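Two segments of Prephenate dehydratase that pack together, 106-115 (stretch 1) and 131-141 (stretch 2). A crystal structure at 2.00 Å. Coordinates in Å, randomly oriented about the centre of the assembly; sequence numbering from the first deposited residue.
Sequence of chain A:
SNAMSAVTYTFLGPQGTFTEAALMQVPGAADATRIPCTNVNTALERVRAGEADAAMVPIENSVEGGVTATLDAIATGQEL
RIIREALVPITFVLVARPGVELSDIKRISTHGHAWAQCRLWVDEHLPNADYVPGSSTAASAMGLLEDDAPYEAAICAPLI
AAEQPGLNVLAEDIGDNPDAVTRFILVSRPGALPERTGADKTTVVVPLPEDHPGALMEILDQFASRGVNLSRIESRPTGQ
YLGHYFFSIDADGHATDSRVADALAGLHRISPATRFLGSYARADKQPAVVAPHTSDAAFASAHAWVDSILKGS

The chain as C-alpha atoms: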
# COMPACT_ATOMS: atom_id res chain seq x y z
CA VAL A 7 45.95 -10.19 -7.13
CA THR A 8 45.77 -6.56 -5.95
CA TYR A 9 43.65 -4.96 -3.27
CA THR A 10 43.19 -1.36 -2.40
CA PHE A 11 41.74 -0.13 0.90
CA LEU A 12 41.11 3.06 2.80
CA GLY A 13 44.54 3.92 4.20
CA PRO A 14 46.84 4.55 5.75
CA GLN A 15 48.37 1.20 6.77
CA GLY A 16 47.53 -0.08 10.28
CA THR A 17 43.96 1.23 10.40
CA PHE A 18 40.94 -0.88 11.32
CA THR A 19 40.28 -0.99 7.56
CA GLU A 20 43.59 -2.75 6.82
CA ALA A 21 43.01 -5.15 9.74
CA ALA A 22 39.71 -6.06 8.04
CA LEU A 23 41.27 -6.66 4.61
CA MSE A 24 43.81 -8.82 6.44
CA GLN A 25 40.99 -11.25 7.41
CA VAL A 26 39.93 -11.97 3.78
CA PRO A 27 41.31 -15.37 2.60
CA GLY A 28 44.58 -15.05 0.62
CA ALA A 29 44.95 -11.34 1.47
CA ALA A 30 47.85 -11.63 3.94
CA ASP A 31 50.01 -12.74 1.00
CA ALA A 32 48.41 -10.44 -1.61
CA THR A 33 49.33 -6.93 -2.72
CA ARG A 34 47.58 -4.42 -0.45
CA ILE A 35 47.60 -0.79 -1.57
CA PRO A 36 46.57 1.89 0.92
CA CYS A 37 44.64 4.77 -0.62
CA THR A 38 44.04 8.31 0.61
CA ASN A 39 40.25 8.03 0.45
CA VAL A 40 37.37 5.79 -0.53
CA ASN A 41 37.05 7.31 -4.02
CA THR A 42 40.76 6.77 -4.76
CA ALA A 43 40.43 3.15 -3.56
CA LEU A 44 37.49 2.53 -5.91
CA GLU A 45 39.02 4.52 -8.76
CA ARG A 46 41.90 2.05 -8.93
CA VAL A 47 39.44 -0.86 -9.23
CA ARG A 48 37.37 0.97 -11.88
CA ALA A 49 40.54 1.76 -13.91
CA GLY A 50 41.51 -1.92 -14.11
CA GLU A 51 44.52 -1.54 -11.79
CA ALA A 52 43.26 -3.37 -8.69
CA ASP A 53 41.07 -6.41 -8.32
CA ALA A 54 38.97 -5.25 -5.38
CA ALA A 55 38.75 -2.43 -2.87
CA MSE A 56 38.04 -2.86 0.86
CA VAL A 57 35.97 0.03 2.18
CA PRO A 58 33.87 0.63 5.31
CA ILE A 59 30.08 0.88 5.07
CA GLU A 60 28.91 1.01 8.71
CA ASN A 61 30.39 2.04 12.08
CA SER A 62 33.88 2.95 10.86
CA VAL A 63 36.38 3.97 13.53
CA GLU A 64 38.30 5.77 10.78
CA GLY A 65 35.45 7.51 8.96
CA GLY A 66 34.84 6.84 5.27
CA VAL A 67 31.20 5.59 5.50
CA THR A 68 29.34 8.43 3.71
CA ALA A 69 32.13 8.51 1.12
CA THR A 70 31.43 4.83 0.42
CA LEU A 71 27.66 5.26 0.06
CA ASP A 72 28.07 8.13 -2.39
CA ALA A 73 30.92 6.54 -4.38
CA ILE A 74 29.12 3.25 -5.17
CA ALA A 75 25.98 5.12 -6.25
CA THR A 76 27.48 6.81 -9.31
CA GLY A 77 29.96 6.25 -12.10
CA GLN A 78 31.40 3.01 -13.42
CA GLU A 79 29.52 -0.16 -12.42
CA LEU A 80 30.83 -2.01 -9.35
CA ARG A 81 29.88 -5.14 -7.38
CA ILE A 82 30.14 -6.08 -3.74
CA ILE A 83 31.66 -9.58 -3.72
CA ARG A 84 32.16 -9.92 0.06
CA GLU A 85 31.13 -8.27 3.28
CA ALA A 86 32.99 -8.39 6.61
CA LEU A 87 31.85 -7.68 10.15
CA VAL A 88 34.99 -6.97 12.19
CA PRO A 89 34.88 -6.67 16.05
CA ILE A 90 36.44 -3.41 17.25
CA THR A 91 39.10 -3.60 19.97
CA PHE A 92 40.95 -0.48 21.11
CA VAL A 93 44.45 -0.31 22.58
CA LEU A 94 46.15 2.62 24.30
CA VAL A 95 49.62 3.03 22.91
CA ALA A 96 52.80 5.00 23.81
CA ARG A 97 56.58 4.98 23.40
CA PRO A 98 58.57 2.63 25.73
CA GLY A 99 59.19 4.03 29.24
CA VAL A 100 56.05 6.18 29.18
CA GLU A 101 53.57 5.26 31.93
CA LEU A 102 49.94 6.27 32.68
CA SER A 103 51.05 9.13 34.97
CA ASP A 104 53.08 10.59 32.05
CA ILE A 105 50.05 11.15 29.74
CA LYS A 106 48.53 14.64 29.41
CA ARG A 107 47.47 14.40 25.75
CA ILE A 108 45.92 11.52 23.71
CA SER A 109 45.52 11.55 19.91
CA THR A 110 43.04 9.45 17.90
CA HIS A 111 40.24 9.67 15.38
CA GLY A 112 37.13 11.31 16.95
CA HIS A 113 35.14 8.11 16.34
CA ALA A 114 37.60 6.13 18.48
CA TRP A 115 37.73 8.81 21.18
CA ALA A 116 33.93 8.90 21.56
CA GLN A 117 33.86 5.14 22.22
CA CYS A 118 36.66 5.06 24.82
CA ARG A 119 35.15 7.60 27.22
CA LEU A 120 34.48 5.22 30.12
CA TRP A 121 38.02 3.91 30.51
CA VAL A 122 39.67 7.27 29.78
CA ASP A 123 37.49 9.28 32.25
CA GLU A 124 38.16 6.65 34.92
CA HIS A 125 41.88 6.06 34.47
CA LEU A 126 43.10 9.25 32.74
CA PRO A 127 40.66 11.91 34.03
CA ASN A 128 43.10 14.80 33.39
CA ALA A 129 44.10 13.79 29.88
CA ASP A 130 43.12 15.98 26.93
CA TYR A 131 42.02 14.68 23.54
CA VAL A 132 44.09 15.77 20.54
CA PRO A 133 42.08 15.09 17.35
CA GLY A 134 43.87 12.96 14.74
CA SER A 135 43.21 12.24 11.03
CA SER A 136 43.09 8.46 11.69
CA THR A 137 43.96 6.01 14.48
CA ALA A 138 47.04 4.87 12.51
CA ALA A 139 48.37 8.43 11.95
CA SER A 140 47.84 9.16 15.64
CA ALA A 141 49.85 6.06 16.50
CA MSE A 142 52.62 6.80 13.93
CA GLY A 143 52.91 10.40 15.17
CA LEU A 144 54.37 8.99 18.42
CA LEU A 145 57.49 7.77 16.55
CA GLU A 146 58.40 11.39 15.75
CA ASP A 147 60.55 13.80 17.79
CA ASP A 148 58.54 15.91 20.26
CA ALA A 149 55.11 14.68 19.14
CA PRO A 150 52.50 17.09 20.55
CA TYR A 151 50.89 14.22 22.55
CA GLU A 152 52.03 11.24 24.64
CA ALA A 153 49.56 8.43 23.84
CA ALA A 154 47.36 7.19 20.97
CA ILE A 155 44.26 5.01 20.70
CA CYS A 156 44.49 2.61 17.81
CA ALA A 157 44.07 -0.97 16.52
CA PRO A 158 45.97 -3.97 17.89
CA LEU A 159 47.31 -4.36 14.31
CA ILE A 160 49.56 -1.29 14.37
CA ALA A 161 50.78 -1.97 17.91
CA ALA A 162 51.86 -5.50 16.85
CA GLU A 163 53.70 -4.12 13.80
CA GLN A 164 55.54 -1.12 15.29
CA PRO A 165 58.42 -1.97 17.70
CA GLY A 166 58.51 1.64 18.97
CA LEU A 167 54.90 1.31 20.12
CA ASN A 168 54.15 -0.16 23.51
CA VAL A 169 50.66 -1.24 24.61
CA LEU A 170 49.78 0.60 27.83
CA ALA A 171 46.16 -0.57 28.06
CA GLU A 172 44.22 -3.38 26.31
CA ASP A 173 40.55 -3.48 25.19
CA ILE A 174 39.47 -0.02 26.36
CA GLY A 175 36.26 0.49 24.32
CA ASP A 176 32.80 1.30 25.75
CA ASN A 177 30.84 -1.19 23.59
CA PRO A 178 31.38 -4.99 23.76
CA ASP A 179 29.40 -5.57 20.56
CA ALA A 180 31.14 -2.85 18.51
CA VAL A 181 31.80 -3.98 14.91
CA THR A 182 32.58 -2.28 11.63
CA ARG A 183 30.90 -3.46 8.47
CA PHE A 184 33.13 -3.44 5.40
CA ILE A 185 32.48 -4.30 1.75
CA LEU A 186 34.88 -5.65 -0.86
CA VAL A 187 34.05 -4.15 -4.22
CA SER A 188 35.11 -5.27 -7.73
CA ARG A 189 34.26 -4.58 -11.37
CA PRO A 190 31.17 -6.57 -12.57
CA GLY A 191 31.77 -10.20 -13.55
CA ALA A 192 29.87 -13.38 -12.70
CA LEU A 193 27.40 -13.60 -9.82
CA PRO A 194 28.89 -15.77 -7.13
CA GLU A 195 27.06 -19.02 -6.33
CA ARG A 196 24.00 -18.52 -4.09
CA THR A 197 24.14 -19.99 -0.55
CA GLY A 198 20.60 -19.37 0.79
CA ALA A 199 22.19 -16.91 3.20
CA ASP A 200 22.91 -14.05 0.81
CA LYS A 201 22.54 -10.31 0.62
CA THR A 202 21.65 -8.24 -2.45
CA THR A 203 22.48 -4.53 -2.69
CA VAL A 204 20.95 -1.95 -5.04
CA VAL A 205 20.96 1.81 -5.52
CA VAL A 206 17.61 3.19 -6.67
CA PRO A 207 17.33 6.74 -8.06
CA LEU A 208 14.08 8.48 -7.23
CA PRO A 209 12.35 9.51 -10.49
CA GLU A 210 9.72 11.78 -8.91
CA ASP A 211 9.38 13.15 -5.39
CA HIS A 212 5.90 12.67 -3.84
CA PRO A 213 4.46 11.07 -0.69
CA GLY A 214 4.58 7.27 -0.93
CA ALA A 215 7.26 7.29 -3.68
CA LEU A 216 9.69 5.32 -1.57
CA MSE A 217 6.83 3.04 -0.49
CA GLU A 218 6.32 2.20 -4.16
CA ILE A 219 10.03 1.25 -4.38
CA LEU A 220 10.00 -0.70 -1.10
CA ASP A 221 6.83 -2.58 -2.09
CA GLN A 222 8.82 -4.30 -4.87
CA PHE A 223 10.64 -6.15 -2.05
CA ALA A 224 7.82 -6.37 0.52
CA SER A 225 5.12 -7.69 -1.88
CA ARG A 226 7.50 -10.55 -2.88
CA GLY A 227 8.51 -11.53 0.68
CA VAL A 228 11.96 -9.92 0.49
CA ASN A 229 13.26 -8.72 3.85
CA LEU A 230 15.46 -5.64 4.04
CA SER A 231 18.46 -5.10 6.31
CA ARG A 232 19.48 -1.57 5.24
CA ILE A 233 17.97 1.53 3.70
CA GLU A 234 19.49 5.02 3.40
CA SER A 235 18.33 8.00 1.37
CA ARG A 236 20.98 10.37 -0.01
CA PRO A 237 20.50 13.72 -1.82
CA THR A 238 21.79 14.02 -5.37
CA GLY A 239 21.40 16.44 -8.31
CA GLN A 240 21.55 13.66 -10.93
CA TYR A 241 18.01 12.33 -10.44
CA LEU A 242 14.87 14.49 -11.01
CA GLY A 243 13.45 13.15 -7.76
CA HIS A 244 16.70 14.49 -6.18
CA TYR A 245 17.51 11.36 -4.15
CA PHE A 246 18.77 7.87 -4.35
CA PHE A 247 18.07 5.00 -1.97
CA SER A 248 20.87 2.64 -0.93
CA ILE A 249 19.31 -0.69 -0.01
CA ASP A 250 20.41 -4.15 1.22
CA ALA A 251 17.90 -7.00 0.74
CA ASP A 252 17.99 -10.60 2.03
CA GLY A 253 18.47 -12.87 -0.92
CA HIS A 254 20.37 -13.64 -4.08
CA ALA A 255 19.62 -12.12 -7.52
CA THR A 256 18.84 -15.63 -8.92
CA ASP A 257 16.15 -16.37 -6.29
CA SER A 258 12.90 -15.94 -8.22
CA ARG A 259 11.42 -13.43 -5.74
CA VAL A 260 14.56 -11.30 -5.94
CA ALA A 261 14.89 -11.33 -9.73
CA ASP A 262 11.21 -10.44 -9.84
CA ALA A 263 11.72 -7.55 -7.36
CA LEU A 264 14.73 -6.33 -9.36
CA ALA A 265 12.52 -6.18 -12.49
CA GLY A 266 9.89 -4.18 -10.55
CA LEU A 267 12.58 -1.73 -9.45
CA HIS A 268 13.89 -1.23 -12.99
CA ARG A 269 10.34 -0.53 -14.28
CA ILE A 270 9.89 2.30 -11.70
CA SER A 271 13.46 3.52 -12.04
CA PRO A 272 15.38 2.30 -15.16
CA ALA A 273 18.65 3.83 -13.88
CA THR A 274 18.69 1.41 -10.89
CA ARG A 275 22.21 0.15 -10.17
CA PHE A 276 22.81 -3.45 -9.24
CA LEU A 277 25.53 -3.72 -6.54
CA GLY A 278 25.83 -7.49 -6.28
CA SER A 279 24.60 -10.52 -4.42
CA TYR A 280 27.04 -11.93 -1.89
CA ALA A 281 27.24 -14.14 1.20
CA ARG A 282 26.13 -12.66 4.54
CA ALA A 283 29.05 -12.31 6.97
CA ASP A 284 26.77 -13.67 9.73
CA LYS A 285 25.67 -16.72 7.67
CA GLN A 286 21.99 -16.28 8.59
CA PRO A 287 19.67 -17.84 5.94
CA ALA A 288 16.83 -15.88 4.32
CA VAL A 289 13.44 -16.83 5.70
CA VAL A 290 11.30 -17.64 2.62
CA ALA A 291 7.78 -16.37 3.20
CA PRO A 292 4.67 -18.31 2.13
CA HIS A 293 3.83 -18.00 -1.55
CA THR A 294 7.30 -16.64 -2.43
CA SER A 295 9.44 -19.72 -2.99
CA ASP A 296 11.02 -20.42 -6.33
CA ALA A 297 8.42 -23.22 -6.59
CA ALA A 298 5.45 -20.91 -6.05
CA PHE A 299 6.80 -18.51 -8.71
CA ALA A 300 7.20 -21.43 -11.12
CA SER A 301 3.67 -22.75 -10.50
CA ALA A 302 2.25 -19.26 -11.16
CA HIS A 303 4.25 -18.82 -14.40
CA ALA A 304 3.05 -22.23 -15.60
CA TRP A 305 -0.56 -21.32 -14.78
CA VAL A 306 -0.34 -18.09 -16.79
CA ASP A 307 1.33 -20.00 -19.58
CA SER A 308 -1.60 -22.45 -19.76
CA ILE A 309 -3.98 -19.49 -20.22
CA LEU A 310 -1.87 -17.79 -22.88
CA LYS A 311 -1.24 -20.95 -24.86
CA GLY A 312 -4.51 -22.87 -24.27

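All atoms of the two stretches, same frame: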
# COMPACT_ATOMS: atom_id res chain seq x y z
N LYS A 106 49.38 13.45 29.31
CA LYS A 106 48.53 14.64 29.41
C LYS A 106 47.67 14.81 28.16
O LYS A 106 46.59 15.39 28.22
CB LYS A 106 49.36 15.90 29.69
N ARG A 107 48.15 14.26 27.04
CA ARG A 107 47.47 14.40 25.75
C ARG A 107 47.37 13.07 24.98
O ARG A 107 48.36 12.35 24.86
CB ARG A 107 48.17 15.48 24.91
N ILE A 108 46.17 12.76 24.46
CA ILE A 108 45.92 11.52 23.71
C ILE A 108 45.36 11.86 22.32
O ILE A 108 44.38 12.59 22.21
CB ILE A 108 44.92 10.59 24.43
CG1 ILE A 108 45.41 10.26 25.84
CG2 ILE A 108 44.69 9.29 23.64
CD1 ILE A 108 44.32 9.77 26.74
N SER A 109 45.99 11.33 21.28
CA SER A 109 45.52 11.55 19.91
C SER A 109 44.86 10.30 19.32
O SER A 109 45.33 9.19 19.50
CB SER A 109 46.68 11.98 19.01
OG SER A 109 46.24 12.17 17.67
N THR A 110 43.74 10.51 18.63
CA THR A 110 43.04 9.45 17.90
C THR A 110 42.00 10.07 16.99
O THR A 110 41.75 11.29 17.04
CB THR A 110 42.37 8.42 18.85
OG1 THR A 110 41.92 7.30 18.09
CG2 THR A 110 41.20 9.03 19.61
N HIS A 111 41.38 9.24 16.16
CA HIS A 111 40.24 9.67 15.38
C HIS A 111 39.10 9.92 16.35
O HIS A 111 38.92 9.14 17.28
CB HIS A 111 39.84 8.62 14.36
CG HIS A 111 38.80 9.11 13.40
ND1 HIS A 111 39.08 9.45 12.09
CD2 HIS A 111 37.48 9.37 13.58
CE1 HIS A 111 37.98 9.87 11.50
NE2 HIS A 111 36.99 9.84 12.38
N GLY A 112 38.31 10.98 16.12
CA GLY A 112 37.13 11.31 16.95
C GLY A 112 36.16 10.16 17.19
O GLY A 112 35.54 10.07 18.27
N HIS A 113 36.01 9.28 16.21
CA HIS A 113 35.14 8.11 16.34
C HIS A 113 35.66 7.11 17.39
O HIS A 113 34.87 6.50 18.11
CB HIS A 113 35.00 7.41 14.98
CG HIS A 113 34.25 8.23 13.97
ND1 HIS A 113 33.78 7.70 12.79
CD2 HIS A 113 33.87 9.53 13.97
CE1 HIS A 113 33.16 8.64 12.10
NE2 HIS A 113 33.20 9.76 12.80
N ALA A 114 36.98 6.96 17.45
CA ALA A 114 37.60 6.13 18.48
C ALA A 114 37.47 6.78 19.86
O ALA A 114 37.05 6.14 20.84
CB ALA A 114 39.06 5.87 18.14
N TRP A 115 37.81 8.07 19.93
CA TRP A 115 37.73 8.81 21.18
C TRP A 115 36.37 8.66 21.83
O TRP A 115 36.29 8.30 23.01
CB TRP A 115 38.04 10.30 20.96
CG TRP A 115 37.99 11.09 22.24
CD1 TRP A 115 37.01 11.96 22.63
CD2 TRP A 115 38.93 11.03 23.32
NE1 TRP A 115 37.30 12.47 23.87
CE2 TRP A 115 38.47 11.91 24.32
CE3 TRP A 115 40.13 10.33 23.54
CZ2 TRP A 115 39.16 12.11 25.53
CZ3 TRP A 115 40.81 10.53 24.72
CH2 TRP A 115 40.33 11.42 25.70
N TYR A 131 42.10 15.26 24.87
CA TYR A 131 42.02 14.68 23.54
C TYR A 131 42.64 15.59 22.49
O TYR A 131 42.32 16.78 22.43
CB TYR A 131 40.55 14.36 23.22
CG TYR A 131 40.25 14.00 21.78
CD1 TYR A 131 40.93 12.97 21.13
CD2 TYR A 131 39.27 14.69 21.08
CE1 TYR A 131 40.65 12.66 19.81
CE2 TYR A 131 38.98 14.38 19.77
CZ TYR A 131 39.67 13.36 19.14
OH TYR A 131 39.37 13.07 17.84
N VAL A 132 43.55 15.05 21.70
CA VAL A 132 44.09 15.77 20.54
C VAL A 132 43.60 15.06 19.29
O VAL A 132 44.01 13.92 19.02
CB VAL A 132 45.64 15.86 20.56
CG1 VAL A 132 46.17 16.55 19.31
CG2 VAL A 132 46.11 16.61 21.79
N PRO A 133 42.71 15.72 18.52
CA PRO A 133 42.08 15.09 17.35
C PRO A 133 43.10 14.69 16.29
O PRO A 133 43.99 15.47 15.97
CB PRO A 133 41.14 16.18 16.83
CG PRO A 133 40.93 17.10 18.01
CD PRO A 133 42.23 17.09 18.74
N GLY A 134 42.97 13.47 15.77
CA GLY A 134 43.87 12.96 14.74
C GLY A 134 43.10 12.68 13.45
O GLY A 134 41.88 12.58 13.48
N SER A 135 43.82 12.55 12.33
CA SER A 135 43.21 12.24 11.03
C SER A 135 42.74 10.79 10.92
O SER A 135 41.75 10.50 10.25
CB SER A 135 44.18 12.58 9.88
OG SER A 135 45.32 11.74 9.95
N SER A 136 43.46 9.88 11.58
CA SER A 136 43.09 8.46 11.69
C SER A 136 43.76 7.86 12.93
O SER A 136 44.66 8.49 13.50
CB SER A 136 43.48 7.67 10.43
OG SER A 136 44.89 7.61 10.24
N THR A 137 43.32 6.68 13.35
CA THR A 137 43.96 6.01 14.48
C THR A 137 45.43 5.71 14.17
O THR A 137 46.31 5.93 15.01
CB THR A 137 43.22 4.71 14.97
OG1 THR A 137 43.31 3.67 13.98
CG2 THR A 137 41.74 5.01 15.29
N ALA A 138 45.68 5.22 12.96
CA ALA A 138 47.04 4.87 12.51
C ALA A 138 47.98 6.08 12.52
O ALA A 138 49.08 5.98 13.06
CB ALA A 138 47.00 4.23 11.12
N ALA A 139 47.56 7.21 11.94
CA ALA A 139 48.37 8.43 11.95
C ALA A 139 48.67 8.90 13.37
O ALA A 139 49.79 9.33 13.67
CB ALA A 139 47.72 9.55 11.14
N SER A 140 47.67 8.81 14.24
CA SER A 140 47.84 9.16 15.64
C SER A 140 48.92 8.30 16.26
O SER A 140 49.81 8.83 16.95
CB SER A 140 46.53 9.02 16.40
OG SER A 140 45.65 10.07 16.07
N ALA A 141 48.85 7.00 16.01
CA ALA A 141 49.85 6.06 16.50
C ALA A 141 51.25 6.37 15.94
O ALA A 141 52.21 6.45 16.72
CB ALA A 141 49.44 4.60 16.21
O HOH W 1 46.30 14.53 16.85

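Two parallel strands, 107-110 and 131-133, form the backbone of this contact. Val 132 N donates to Ile 108 O at 2.6 Å, almost perfectly straight. Gly 134 N donates to Thr 110 O at 2.8 Å. Between them, Thr 110 N reaches Val 132 O at 3.4 Å, a weak bond.

Of all residues here, Tyr 131 has the most surface covered by the other stretch. Its chi1 is t (168°), which lays the ring along the first stretch toward the start of helix 112-115. There Tyr 131 OH donates to Thr 110 O at 3.1 Å. That carbonyl therefore accepts from both Tyr 131 OH and Gly 134 N. Trp 115, also t at chi1 (-179°), places its indole against the tyrosine ring. The five-membered ring and the phenol form an offset stack, centroids 4.0 Å apart and planes at 13°. The offset sets Tyr 131 CB over the six-membered ring of Trp 115, and Trp 115 CB over the face of the tyrosine.

Ser 109 and Val 132 lie on the other face of the sheet from Ile 108 and Tyr 131. Ser 109 is t (179°), and Ser 140 is m (-74°) on a helix that runs past the strand. These rotamers bring Ser 109 OG within 2.7 Å of Ser 140 OG, and the two hydroxyls share a hydrogen bond. A water bonds to Ser 109 OG at 2.5 Å and donates to Pro 133 O at 2.6 Å.

Gly 134 fits closely here. A CB on Gly 134 would lie 2.1 Å from Ser 140 OG, a clash.

Ser 136 is p (66°), which turns its OG back to cap the helix, Ser 136 OG accepting from Ala 139 N at 3.2 Å. His 111, t at chi1, turns its ring edge to Ser 135. His 111 ND1 makes a weak bond to Ser 135 O at 3.4 Å.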